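Local structure of Gp26 (Listeria phage P40, 4JZ5) at residues L114-E119 with Q133-H138; L78-L83 with I91-M96; V147-Y150 with F155-T158. The protein probably hydrolyses the peptidoglycan of the Listeria cell wall, as the glycoside hydrolase family 25 catalytic domain of a phage endolysin. All coordinates share one frame; numbering follows the deposited sequence.

Interaction 1 of 3, residues L114-E119 with Q133-H138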
ATOM      1  N   LEU A 114      -5.614  -1.612  -4.606  1.00  4.50           N
ATOM      2  CA  LEU A 114      -4.313  -1.245  -5.133  1.00  4.93           C
ATOM      3  C   LEU A 114      -3.966   0.161  -4.670  1.00  4.46           C
ATOM      4  O   LEU A 114      -4.848   0.947  -4.350  1.00  4.57           O
ATOM      5  CB  LEU A 114      -4.327  -1.297  -6.666  1.00  4.98           C
ATOM      6  CG  LEU A 114      -4.774  -2.628  -7.279  1.00  5.28           C
ATOM      7  CD1 LEU A 114      -4.982  -2.467  -8.768  1.00  6.75           C
ATOM      8  CD2 LEU A 114      -3.772  -3.744  -7.016  1.00  7.12           C
ATOM      9  N   PHE A 115      -2.667   0.471  -4.626  1.00  4.29           N
ATOM     10  CA  PHE A 115      -2.211   1.775  -4.154  1.00  4.45           C
ATOM     11  C   PHE A 115      -1.020   2.295  -4.932  1.00  4.12           C
ATOM     12  O   PHE A 115      -0.123   1.547  -5.315  1.00  4.56           O
ATOM     13  CB  PHE A 115      -1.771   1.688  -2.691  1.00  4.21           C
ATOM     14  CG  PHE A 115      -2.887   1.451  -1.735  1.00  4.37           C
ATOM     15  CD1 PHE A 115      -3.601   2.520  -1.228  1.00  5.91           C
ATOM     16  CD2 PHE A 115      -3.216   0.188  -1.320  1.00  5.94           C
ATOM     17  CE1 PHE A 115      -4.631   2.328  -0.331  1.00  7.73           C
ATOM     18  CE2 PHE A 115      -4.258  -0.003  -0.423  1.00  7.48           C
ATOM     19  CZ  PHE A 115      -4.957   1.070   0.057  1.00  8.66           C
ATOM     20  N   LEU A 116      -1.024   3.612  -5.125  1.00  4.31           N
ATOM     21  CA  LEU A 116       0.135   4.364  -5.553  1.00  4.48           C
ATOM     22  C   LEU A 116       0.851   4.901  -4.308  1.00  4.35           C
ATOM     23  O   LEU A 116       0.267   5.682  -3.546  1.00  5.07           O
ATOM     24  CB  LEU A 116      -0.308   5.535  -6.424  1.00  4.38           C
ATOM     25  CG  LEU A 116       0.768   6.537  -6.820  1.00  5.11           C
ATOM     26  CD1 LEU A 116       1.911   5.850  -7.529  1.00  5.91           C
ATOM     27  CD2 LEU A 116       0.186   7.625  -7.708  1.00  5.86           C
ATOM     28  N   ASP A 117       2.102   4.493  -4.111  1.00  4.57           N
ATOM     29  CA  ASP A 117       2.971   5.009  -3.046  1.00  4.66           C
ATOM     30  C   ASP A 117       3.867   6.063  -3.676  1.00  4.56           C
ATOM     31  O   ASP A 117       4.753   5.741  -4.495  1.00  5.31           O
ATOM     32  CB  ASP A 117       3.775   3.819  -2.494  1.00  5.67           C
ATOM     33  CG  ASP A 117       4.846   4.191  -1.490  1.00  6.83           C
ATOM     34  OD1 ASP A 117       5.272   5.345  -1.435  1.00  6.98           O
ATOM     35  OD2 ASP A 117       5.295   3.283  -0.761  1.00  9.25           O
ATOM     36  N   TYR A 118       3.585   7.330  -3.372  1.00  5.17           N
ATOM     37  CA  TYR A 118       4.256   8.442  -4.038  1.00  5.71           C
ATOM     38  C   TYR A 118       4.922   9.290  -2.983  1.00  7.90           C
ATOM     39  O   TYR A 118       4.243  10.112  -2.342  1.00  8.37           O
ATOM     40  CB  TYR A 118       3.293   9.303  -4.885  1.00  7.42           C
ATOM     41  CG  TYR A 118       4.079  10.154  -5.848  1.00  6.48           C
ATOM     42  CD1 TYR A 118       4.487   9.657  -7.067  1.00  6.59           C
ATOM     43  CD2 TYR A 118       4.495  11.423  -5.505  1.00  7.63           C
ATOM     44  CE1 TYR A 118       5.268  10.404  -7.924  1.00  6.54           C
ATOM     45  CE2 TYR A 118       5.271  12.180  -6.359  1.00  7.15           C
ATOM     46  CZ  TYR A 118       5.674  11.664  -7.553  1.00  7.26           C
ATOM     47  OH  TYR A 118       6.459  12.436  -8.378  1.00  7.35           O
ATOM     48  N   GLU A 119       6.225   9.090  -2.788  1.00  7.44           N
ATOM     49  CA  GLU A 119       6.914   9.751  -1.688  1.00  9.27           C
ATOM     50  C   GLU A 119       8.283  10.320  -2.069  1.00  8.65           C
ATOM     51  O   GLU A 119       9.029  10.778  -1.204  1.00  9.32           O
ATOM     52  CB  GLU A 119       7.026   8.785  -0.519  1.00 10.77           C
ATOM     53  CG  GLU A 119       7.893   7.584  -0.787  1.00 10.35           C
ATOM     54  CD  GLU A 119       7.855   6.565   0.370  1.00  9.21           C
ATOM     55  OE1 GLU A 119       7.064   5.611   0.361  1.00  8.59           O
ATOM     56  OE2 GLU A 119       8.659   6.704   1.317  1.00 12.70           O
ATOM     57  N   GLN A 133      -2.476  11.462 -10.792  1.00  5.09           N
ATOM     58  CA  GLN A 133      -3.806  11.230 -11.336  1.00  5.39           C
ATOM     59  C   GLN A 133      -3.760  10.356 -12.591  1.00  5.61           C
ATOM     60  O   GLN A 133      -4.588   9.448 -12.744  1.00  5.68           O
ATOM     61  CB  GLN A 133      -4.519  12.547 -11.650  1.00  5.51           C
ATOM     62  CG  GLN A 133      -6.006  12.337 -11.884  1.00  5.52           C
ATOM     63  CD  GLN A 133      -6.697  11.964 -10.606  1.00  5.52           C
ATOM     64  OE1 GLN A 133      -6.719  12.764  -9.670  1.00  6.85           O
ATOM     65  NE2 GLN A 133      -7.166  10.733 -10.497  1.00  6.55           N
ATOM     66  N   ARG A 134      -2.815  10.634 -13.487  1.00  5.59           N
ATOM     67  CA  ARG A 134      -2.663   9.817 -14.686  1.00  5.70           C
ATOM     68  C   ARG A 134      -2.400   8.362 -14.324  1.00  5.35           C
ATOM     69  O   ARG A 134      -2.977   7.455 -14.942  1.00  5.93           O
ATOM     70  CB  ARG A 134      -1.553  10.357 -15.585  1.00  6.39           C
ATOM     71  CG  ARG A 134      -1.850  11.735 -16.160  1.00  6.91           C
ATOM     72  CD  ARG A 134      -0.680  12.223 -17.009  1.00  7.49           C
ATOM     73  NE  ARG A 134      -0.533  11.416 -18.215  1.00  9.38           N
ATOM     74  CZ  ARG A 134       0.575  10.809 -18.620  1.00  8.55           C
ATOM     75  NH1 ARG A 134       1.709  10.900 -17.945  1.00  9.02           N
ATOM     76  NH2 ARG A 134       0.531  10.095 -19.735  1.00 10.25           N
ATOM     77  N   PHE A 135      -1.529   8.133 -13.353  1.00  5.05           N
ATOM     78  CA  PHE A 135      -1.233   6.778 -12.906  1.00  5.32           C
ATOM     79  C   PHE A 135      -2.483   6.075 -12.383  1.00  4.72           C
ATOM     80  O   PHE A 135      -2.801   4.962 -12.797  1.00  5.18           O
ATOM     81  CB  PHE A 135      -0.148   6.848 -11.823  1.00  4.88           C
ATOM     82  CG  PHE A 135       0.242   5.509 -11.240  1.00  4.55           C
ATOM     83  CD1 PHE A 135      -0.558   4.875 -10.304  1.00  4.81           C
ATOM     84  CD2 PHE A 135       1.429   4.895 -11.622  1.00  5.25           C
ATOM     85  CE1 PHE A 135      -0.196   3.648  -9.774  1.00  4.98           C
ATOM     86  CE2 PHE A 135       1.802   3.670 -11.088  1.00  5.32           C
ATOM     87  CZ  PHE A 135       0.981   3.049 -10.165  1.00  5.48           C
ATOM     88  N   ILE A 136      -3.173   6.726 -11.463  1.00  4.59           N
ATOM     89  CA  ILE A 136      -4.338   6.146 -10.809  1.00  5.25           C
ATOM     90  C   ILE A 136      -5.464   5.897 -11.813  1.00  5.44           C
ATOM     91  O   ILE A 136      -6.061   4.816 -11.813  1.00  5.66           O
ATOM     92  CB  ILE A 136      -4.772   7.051  -9.645  1.00  5.11           C
ATOM     93  CG1 ILE A 136      -3.723   6.964  -8.521  1.00  5.39           C
ATOM     94  CG2 ILE A 136      -6.179   6.704  -9.157  1.00  6.11           C
ATOM     95  CD1 ILE A 136      -3.885   8.011  -7.453  1.00  8.12           C
ATOM     96  N   ASP A 137      -5.733   6.868 -12.679  1.00  5.79           N
ATOM     97  CA  ASP A 137      -6.750   6.686 -13.695  1.00  6.31           C
ATOM     98  C   ASP A 137      -6.422   5.478 -14.558  1.00  5.74           C
ATOM     99  O   ASP A 137      -7.318   4.715 -14.940  1.00  6.77           O
ATOM    100  CB  ASP A 137      -6.815   7.893 -14.622  1.00  7.03           C
ATOM    101  CG  ASP A 137      -7.363   9.159 -13.966  1.00  7.89           C
ATOM    102  OD1 ASP A 137      -7.869   9.110 -12.839  1.00  8.54           O
ATOM    103  OD2 ASP A 137      -7.289  10.219 -14.632  1.00 10.87           O
ATOM    104  N   HIS A 138      -5.160   5.316 -14.933  1.00  5.61           N
ATOM    105  CA  HIS A 138      -4.797   4.204 -15.790  1.00  5.83           C
ATOM    106  C   HIS A 138      -5.038   2.868 -15.103  1.00  5.71           C
ATOM    107  O   HIS A 138      -5.626   1.951 -15.681  1.00  6.19           O
ATOM    108  CB  HIS A 138      -3.349   4.329 -16.259  1.00  6.83           C
ATOM    109  CG  HIS A 138      -3.001   3.359 -17.330  1.00  6.73           C
ATOM    110  ND1 HIS A 138      -3.438   3.519 -18.625  1.00  8.65           N
ATOM    111  CD2 HIS A 138      -2.288   2.209 -17.311  1.00  8.09           C
ATOM    112  CE1 HIS A 138      -3.007   2.507 -19.358  1.00  8.83           C
ATOM    113  NE2 HIS A 138      -2.305   1.702 -18.587  1.00  9.45           N
TER

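Interaction 2 of 3, residues L78-L83 with I91-M96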
ATOM      1  N   LEU A  78      -2.136  -4.519  -3.081  1.00  3.79           N
ATOM      2  CA  LEU A  78      -0.797  -4.239  -3.612  1.00  4.35           C
ATOM      3  C   LEU A  78      -0.502  -2.757  -3.575  1.00  3.81           C
ATOM      4  O   LEU A  78      -1.414  -1.947  -3.776  1.00  5.06           O
ATOM      5  CB  LEU A  78      -0.668  -4.641  -5.081  1.00  5.28           C
ATOM      6  CG  LEU A  78      -1.046  -6.067  -5.453  1.00  6.53           C
ATOM      7  CD1 LEU A  78      -0.833  -6.269  -6.943  1.00  8.44           C
ATOM      8  CD2 LEU A  78      -0.314  -7.124  -4.663  1.00  9.04           C
ATOM      9  N   TYR A  79       0.762  -2.387  -3.375  1.00  3.97           N
ATOM     10  CA  TYR A  79       1.171  -1.004  -3.554  1.00  3.98           C
ATOM     11  C   TYR A  79       2.413  -0.929  -4.428  1.00  4.48           C
ATOM     12  O   TYR A  79       3.349  -1.713  -4.291  1.00  4.63           O
ATOM     13  CB  TYR A  79       1.387  -0.283  -2.202  1.00  5.00           C
ATOM     14  CG  TYR A  79       2.671  -0.615  -1.460  1.00  4.80           C
ATOM     15  CD1 TYR A  79       3.840   0.103  -1.695  1.00  5.24           C
ATOM     16  CD2 TYR A  79       2.709  -1.611  -0.489  1.00  4.61           C
ATOM     17  CE1 TYR A  79       5.012  -0.167  -1.013  1.00  6.02           C
ATOM     18  CE2 TYR A  79       3.890  -1.895   0.201  1.00  5.90           C
ATOM     19  CZ  TYR A  79       5.030  -1.159  -0.064  1.00  5.33           C
ATOM     20  OH  TYR A  79       6.212  -1.418   0.591  1.00  6.62           O
ATOM     21  N   HIS A  80       2.422   0.067  -5.310  1.00  4.33           N
ATOM     22  CA  HIS A  80       3.518   0.334  -6.223  1.00  4.08           C
ATOM     23  C   HIS A  80       4.339   1.515  -5.735  1.00  4.63           C
ATOM     24  O   HIS A  80       3.777   2.572  -5.450  1.00  4.73           O
ATOM     25  CB  HIS A  80       2.951   0.699  -7.596  1.00  4.22           C
ATOM     26  CG  HIS A  80       4.003   1.085  -8.577  1.00  4.44           C
ATOM     27  ND1 HIS A  80       4.299   2.378  -8.955  1.00  6.60           N
ATOM     28  CD2 HIS A  80       4.865   0.284  -9.230  1.00  3.91           C
ATOM     29  CE1 HIS A  80       5.296   2.339  -9.833  1.00  4.12           C
ATOM     30  NE2 HIS A  80       5.656   1.081 -10.003  1.00  7.33           N
ATOM     31  N   TYR A  81       5.659   1.344  -5.643  1.00  4.56           N
ATOM     32  CA  TYR A  81       6.555   2.422  -5.252  1.00  4.90           C
ATOM     33  C   TYR A  81       6.933   3.215  -6.498  1.00  4.41           C
ATOM     34  O   TYR A  81       7.665   2.733  -7.374  1.00  5.55           O
ATOM     35  CB  TYR A  81       7.811   1.879  -4.547  1.00  6.62           C
ATOM     36  CG  TYR A  81       8.637   3.000  -3.966  1.00  7.19           C
ATOM     37  CD1 TYR A  81       9.538   3.705  -4.751  1.00  7.50           C
ATOM     38  CD2 TYR A  81       8.458   3.407  -2.655  1.00  8.94           C
ATOM     39  CE1 TYR A  81      10.274   4.749  -4.229  1.00  8.10           C
ATOM     40  CE2 TYR A  81       9.203   4.457  -2.123  1.00  9.60           C
ATOM     41  CZ  TYR A  81      10.082   5.131  -2.926  1.00  8.30           C
ATOM     42  OH  TYR A  81      10.811   6.179  -2.405  1.00 10.72           O
ATOM     43  N   ALA A  82       6.406   4.427  -6.591  1.00  5.24           N
ATOM     44  CA  ALA A  82       6.533   5.231  -7.800  1.00  5.59           C
ATOM     45  C   ALA A  82       7.902   5.866  -7.992  1.00  5.34           C
ATOM     46  O   ALA A  82       8.471   6.422  -7.051  1.00  6.01           O
ATOM     47  CB  ALA A  82       5.501   6.326  -7.778  1.00  7.55           C
ATOM     48  N   LEU A  83       8.374   5.823  -9.233  1.00  5.37           N
ATOM     49  CA  LEU A  83       9.626   6.449  -9.648  1.00  5.98           C
ATOM     50  C   LEU A  83       9.467   7.118 -11.017  1.00  5.57           C
ATOM     51  O   LEU A  83      10.441   7.331 -11.730  1.00  6.13           O
ATOM     52  CB  LEU A  83      10.732   5.400  -9.720  1.00  5.99           C
ATOM     53  CG  LEU A  83      11.122   4.826  -8.358  1.00  6.45           C
ATOM     54  CD1 LEU A  83      12.007   3.598  -8.506  1.00  8.03           C
ATOM     55  CD2 LEU A  83      11.806   5.871  -7.498  1.00  9.28           C
ATOM     56  N   ILE A  91       2.665   6.008 -17.327  1.00  6.33           N
ATOM     57  CA  ILE A  91       1.777   4.944 -17.763  1.00  6.43           C
ATOM     58  C   ILE A  91       2.492   3.597 -17.696  1.00  5.79           C
ATOM     59  O   ILE A  91       1.904   2.589 -17.287  1.00  6.75           O
ATOM     60  CB  ILE A  91       1.256   5.221 -19.190  1.00  7.51           C
ATOM     61  CG1 ILE A  91       0.528   6.569 -19.240  1.00  9.13           C
ATOM     62  CG2 ILE A  91       0.336   4.101 -19.661  1.00  9.07           C
ATOM     63  CD1 ILE A  91      -0.617   6.696 -18.241  1.00 11.17           C
ATOM     64  N   ASN A  92       3.768   3.559 -18.074  1.00  6.81           N
ATOM     65  CA  ASN A  92       4.500   2.300 -17.989  1.00  7.11           C
ATOM     66  C   ASN A  92       4.585   1.818 -16.541  1.00  5.88           C
ATOM     67  O   ASN A  92       4.488   0.615 -16.275  1.00  6.41           O
ATOM     68  CB  ASN A  92       5.885   2.424 -18.616  1.00  7.79           C
ATOM     69  CG  ASN A  92       5.830   2.609 -20.119  1.00  9.39           C
ATOM     70  OD1 ASN A  92       4.844   2.269 -20.761  1.00 11.46           O
ATOM     71  ND2 ASN A  92       6.904   3.130 -20.685  1.00 10.55           N
ATOM     72  N   GLU A  93       4.737   2.743 -15.594  1.00  5.57           N
ATOM     73  CA  GLU A  93       4.720   2.363 -14.187  1.00  5.51           C
ATOM     74  C   GLU A  93       3.330   1.894 -13.755  1.00  5.66           C
ATOM     75  O   GLU A  93       3.205   0.922 -12.998  1.00  5.64           O
ATOM     76  CB  GLU A  93       5.202   3.510 -13.288  1.00  5.47           C
ATOM     77  CG  GLU A  93       6.712   3.697 -13.387  1.00  6.18           C
ATOM     78  CD  GLU A  93       7.363   4.325 -12.179  1.00  5.16           C
ATOM     79  OE1 GLU A  93       6.710   4.436 -11.102  1.00  5.40           O
ATOM     80  OE2 GLU A  93       8.555   4.667 -12.292  1.00  6.43           O
ATOM     81  N   ALA A  94       2.278   2.553 -14.223  1.00  5.27           N
ATOM     82  CA  ALA A  94       0.929   2.077 -13.945  1.00  6.30           C
ATOM     83  C   ALA A  94       0.763   0.644 -14.452  1.00  5.66           C
ATOM     84  O   ALA A  94       0.156  -0.190 -13.768  1.00  6.17           O
ATOM     85  CB  ALA A  94      -0.087   3.002 -14.575  1.00  6.52           C
ATOM     86  N   ASN A  95       1.320   0.352 -15.623  1.00  6.10           N
ATOM     87  CA  ASN A  95       1.252  -1.001 -16.157  1.00  7.37           C
ATOM     88  C   ASN A  95       2.042  -2.016 -15.343  1.00  6.34           C
ATOM     89  O   ASN A  95       1.716  -3.192 -15.354  1.00  7.25           O
ATOM     90  CB  ASN A  95       1.706  -1.025 -17.607  1.00  8.65           C
ATOM     91  CG  ASN A  95       0.676  -0.435 -18.534  1.00 10.44           C
ATOM     92  OD1 ASN A  95      -0.517  -0.454 -18.239  1.00 11.80           O
ATOM     93  ND2 ASN A  95       1.125   0.066 -19.678  1.00 13.20           N
ATOM     94  N   MET A  96       3.069  -1.581 -14.615  1.00  6.38           N
ATOM     95  CA  MET A  96       3.762  -2.475 -13.679  1.00  7.22           C
ATOM     96  C   MET A  96       2.798  -2.951 -12.603  1.00  5.87           C
ATOM     97  O   MET A  96       2.756  -4.126 -12.248  1.00  6.60           O
ATOM     98  CB  MET A  96       4.935  -1.761 -12.995  1.00  7.88           C
ATOM     99  CG  MET A  96       6.131  -1.464 -13.884  1.00 11.83           C
ATOM    100  SD  MET A  96       7.107  -2.917 -14.370  1.00 10.28           S
ATOM    101  CE  MET A  96       7.932  -3.374 -12.859  1.00 12.59           C
TER

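Interaction 3 of 3, residues V147-Y150 with F155-T158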
ATOM      1  N   VAL A 147      -8.242   2.059  -6.288  1.00  5.27           N
ATOM      2  CA  VAL A 147      -6.849   2.480  -6.175  1.00  5.13           C
ATOM      3  C   VAL A 147      -6.775   3.680  -5.249  1.00  5.00           C
ATOM      4  O   VAL A 147      -7.411   4.706  -5.499  1.00  5.64           O
ATOM      5  CB  VAL A 147      -6.264   2.871  -7.543  1.00  5.46           C
ATOM      6  CG1 VAL A 147      -4.815   3.302  -7.402  1.00  6.47           C
ATOM      7  CG2 VAL A 147      -6.385   1.726  -8.526  1.00  6.67           C
ATOM      8  N   GLY A 148      -5.969   3.553  -4.200  1.00  4.31           N
ATOM      9  CA  GLY A 148      -5.715   4.633  -3.275  1.00  5.25           C
ATOM     10  C   GLY A 148      -4.325   5.229  -3.426  1.00  4.07           C
ATOM     11  O   GLY A 148      -3.572   4.871  -4.333  1.00  4.61           O
ATOM     12  N   LEU A 149      -4.008   6.153  -2.517  1.00  4.32           N
ATOM     13  CA  LEU A 149      -2.805   6.963  -2.586  1.00  4.62           C
ATOM     14  C   LEU A 149      -2.166   6.988  -1.209  1.00  4.11           C
ATOM     15  O   LEU A 149      -2.846   7.209  -0.215  1.00  4.58           O
ATOM     16  CB  LEU A 149      -3.158   8.377  -3.025  1.00  4.73           C
ATOM     17  CG  LEU A 149      -2.009   9.371  -3.136  1.00  5.00           C
ATOM     18  CD1 LEU A 149      -0.982   8.959  -4.169  1.00  5.73           C
ATOM     19  CD2 LEU A 149      -2.572  10.749  -3.460  1.00  7.09           C
ATOM     20  N   TYR A 150      -0.847   6.769  -1.186  1.00  4.76           N
ATOM     21  CA  TYR A 150      -0.050   6.776   0.038  1.00  4.16           C
ATOM     22  C   TYR A 150       1.064   7.801  -0.051  1.00  4.29           C
ATOM     23  O   TYR A 150       1.780   7.868  -1.046  1.00  5.02           O
ATOM     24  CB  TYR A 150       0.576   5.394   0.279  1.00  4.29           C
ATOM     25  CG  TYR A 150       1.688   5.370   1.309  1.00  4.56           C
ATOM     26  CD1 TYR A 150       3.004   5.680   0.954  1.00  5.25           C
ATOM     27  CD2 TYR A 150       1.425   5.026   2.629  1.00  5.03           C
ATOM     28  CE1 TYR A 150       4.016   5.656   1.876  1.00  5.65           C
ATOM     29  CE2 TYR A 150       2.437   5.006   3.567  1.00  5.03           C
ATOM     30  CZ  TYR A 150       3.737   5.313   3.184  1.00  5.12           C
ATOM     31  OH  TYR A 150       4.781   5.298   4.075  1.00  7.02           O
ATOM     32  N   PHE A 155       4.811  15.299   3.202  1.00  8.27           N
ATOM     33  CA  PHE A 155       4.943  15.215   1.756  1.00  8.47           C
ATOM     34  C   PHE A 155       3.584  15.439   1.093  1.00  7.70           C
ATOM     35  O   PHE A 155       3.468  16.158   0.091  1.00  8.20           O
ATOM     36  CB  PHE A 155       5.502  13.855   1.353  1.00  8.69           C
ATOM     37  CG  PHE A 155       5.774  13.735  -0.111  1.00  8.34           C
ATOM     38  CD1 PHE A 155       4.752  13.451  -0.994  1.00  8.41           C
ATOM     39  CD2 PHE A 155       7.048  13.940  -0.608  1.00 10.47           C
ATOM     40  CE1 PHE A 155       5.002  13.361  -2.348  1.00 10.53           C
ATOM     41  CE2 PHE A 155       7.306  13.848  -1.974  1.00 11.78           C
ATOM     42  CZ  PHE A 155       6.274  13.552  -2.838  1.00 11.40           C
ATOM     43  N   TRP A 156       2.551  14.816   1.645  1.00  7.16           N
ATOM     44  CA  TRP A 156       1.201  14.915   1.100  1.00  7.47           C
ATOM     45  C   TRP A 156       0.763  16.375   1.041  1.00  8.19           C
ATOM     46  O   TRP A 156       0.282  16.857   0.011  1.00  8.79           O
ATOM     47  CB  TRP A 156       0.260  14.095   1.989  1.00  7.07           C
ATOM     48  CG  TRP A 156      -1.154  13.940   1.514  1.00  7.43           C
ATOM     49  CD1 TRP A 156      -2.084  14.927   1.369  1.00  8.57           C
ATOM     50  CD2 TRP A 156      -1.808  12.719   1.172  1.00  6.83           C
ATOM     51  NE1 TRP A 156      -3.274  14.396   0.924  1.00  7.94           N
ATOM     52  CE2 TRP A 156      -3.131  13.038   0.808  1.00  6.78           C
ATOM     53  CE3 TRP A 156      -1.403  11.382   1.133  1.00  6.06           C
ATOM     54  CZ2 TRP A 156      -4.044  12.067   0.392  1.00  7.60           C
ATOM     55  CZ3 TRP A 156      -2.319  10.424   0.731  1.00  7.04           C
ATOM     56  CH2 TRP A 156      -3.618  10.771   0.366  1.00  7.22           C
ATOM     57  N   LYS A 157       0.939  17.089   2.141  1.00  8.62           N
ATOM     58  CA  LYS A 157       0.546  18.486   2.200  1.00 10.28           C
ATOM     59  C   LYS A 157       1.332  19.334   1.211  1.00  9.57           C
ATOM     60  O   LYS A 157       0.762  20.172   0.501  1.00 10.87           O
ATOM     61  CB  LYS A 157       0.760  19.030   3.612  1.00 11.70           C
ATOM     62  CG  LYS A 157      -0.220  18.478   4.637  1.00 12.62           C
ATOM     63  CD  LYS A 157      -0.113  19.163   5.984  1.00 15.89           C
ATOM     64  CE  LYS A 157       1.208  18.884   6.666  1.00 18.65           C
ATOM     65  NZ  LYS A 157       1.220  19.402   8.067  1.00 23.56           N
ATOM     66  N   THR A 158       2.647  19.143   1.176  1.00  9.64           N
ATOM     67  CA  THR A 158       3.503  20.027   0.392  1.00  9.27           C
ATOM     68  C   THR A 158       3.535  19.715  -1.099  1.00  8.66           C
ATOM     69  O   THR A 158       4.147  20.463  -1.860  1.00 10.50           O
ATOM     70  CB  THR A 158       4.945  20.049   0.934  1.00  9.74           C
ATOM     71  OG1 THR A 158       5.528  18.745   0.810  1.00 10.37           O
ATOM     72  CG2 THR A 158       4.973  20.527   2.386  1.00 10.75           C
TER

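Interaction 1 of 3, residues L114-E119 with Q133-H138
Leu116 meets Phe135 and Ile136, and these three buried side chains carry the contact. The main interaction is a CH-pi contact. Leu116 CD1 stands over one face of the Phe135 ring, 3.8 Å from the ring centroid and only 10° off the ring normal. The methyl therefore sits above the middle of the ring. The nearest ring carbon, Phe135 CE1, is also 3.8 Å from Leu116 CD1. Both side chains reach across in the same way: each has CG anti to the backbone N (chi1 173° in Leu116, 179° in Phe135). This carries the leucine branch out from the strand and the ring out from the helix until they meet.

The second kind of contact is aliphatic. Leu116 CD2 lies 4.0 Å from Ile136 CG1 and 4.1 Å from Ile136 CD1. The two side chains meet at about a right angle. The isoleucine starts off to one side of the strand, and its end turns in toward the leucine. Leu116 CD2 also touches the ring, 3.9 Å from Phe135 CD1, so this methyl bears on both helix residues while CD1 keeps to the ring.

The polar groups of the helix pair away from the strand. Gln133 NE2 donates to Asp137 OD1 at 2.9 Å, one turn further on, and Gln133 OE1 is taken by the backbone N of Lys165. On the other face of the strand Phe115 points away from the helix and meets Trp170 edge to face.

The contact joins strand 114-117 to helix 128-143, the first two elements of a beta-alpha-beta unit. No hydrogen bond crosses between the segments. Helix and strand are thus held together here by dispersion and burial of apolar surface, with shape rather than polar pairing setting the fit.

Interaction 2 of 3, residues L78-L83 with I91-M96
Glu93 reaches from its helix to His80 and to the backbone of Leu83, and this is the tight part of the contact. Its carbonyl O lies over one face of the His80 ring, 3.9 Å above the plane and offset toward the rim. Glu93 CB packs 3.6 Å from His80 CE1. The carboxylate plane is turned 70° from the ring. Leu83 N donates to Glu93 OE1 at 2.9 Å, nearly straight at 175°. That oxygen is modelled too close to the histidine, so the exact bond geometry is doubtful. His80 NE2 has its own hydrogen bond, to Gly54 O.

The remaining contacts are looser. Met96 brings only CB near the ring, 4.2 Å from His80 NE2, and its bent chain leads away. The end of the Leu83 side chain likewise leads away from the helix. Both residues are partly exposed, whereas His80 and Glu93 are buried.

The strand 78-81 and helix 91-96 segments run roughly antiparallel, their axes 9.3 Å apart, as expected for a beta-alpha-beta crossover. Strand 76-81 lies between strands 46-53 and 114-117, and Ala94 packs against helix 128-143.

Interaction 3 of 3, residues V147-Y150 with F155-T158
In Leu149 and Trp156 the first torsion is extended (chi1 179° and -173°), with CG opposite the backbone N, and this sends the two side chains toward each other. The indole comes in from the helix with the far end of its six-membered ring leading. Its CZ3 and CH2 atoms do the touching.

Leu149 meets this end in two ways. Its CD2 methyl lies over one face of the indole, 4.0 Å from Trp156 CH2. Leu149 CG is equally near Trp156 CZ3, at 4.0 Å, so more than the methyl bears on the ring. The backbone meets the rim instead. Leu149 O lies in the ring plane at the edge, 3.4 Å from Trp156 CZ3. A carbonyl oxygen facing aromatic C-H groups in this way probably gives a mild electrostatic attraction. Tyr150 CA is also near the ring plane at the edge, more loosely, 4.4 Å from Trp156 CZ3.

No hydrogen bond links the two segments. The polar end of the indole is used elsewhere: Trp156 NE1 is bonded to Asp162 OD1. This second point of attachment, together with the leucine over the face, should limit movement of the ring. Tyr150 points away from the helix, and its OH is bonded to Gln193 OE1.

The contact is buried and joins strand 147-152 to the short helix 153-158, which follows it directly in the chain. Strand 169-172 completes this beta-alpha-beta unit, and its residues Arg169 and Val171 touch Trp156 as well. The indole thus packs on two neighbouring parallel strands of the sheet. On the other flank strand 147-152 pairs with strand 114-117, where Leu149 touches Leu116. Earlier in the strand, Val147 packs against helix 128-143.

Overall arrangement
The three contacts follow one another along the chain; none nests in or crosses another. Interaction 2 comes first and closes the turn from strand 76-81 into helix 87-106. Interaction 1 closes the longer connection from strand 114-117 to helix 128-143. Interaction 3 closes the short step from strand 147-152 into helix 153-158. The three strands are parallel neighbours, with 114-117 in the middle. Interaction 1 therefore touches both others, through backbone pairing and, toward interaction 2, through His138 NE2 and Asn95 OD1, 2.8 Å apart. Interactions 2 and 3 do not touch, their nearest atoms being about 6 Å apart. Together they tie successive beta-alpha units to a closed ring of strands, consistent with the modified beta/alpha barrel of family 25.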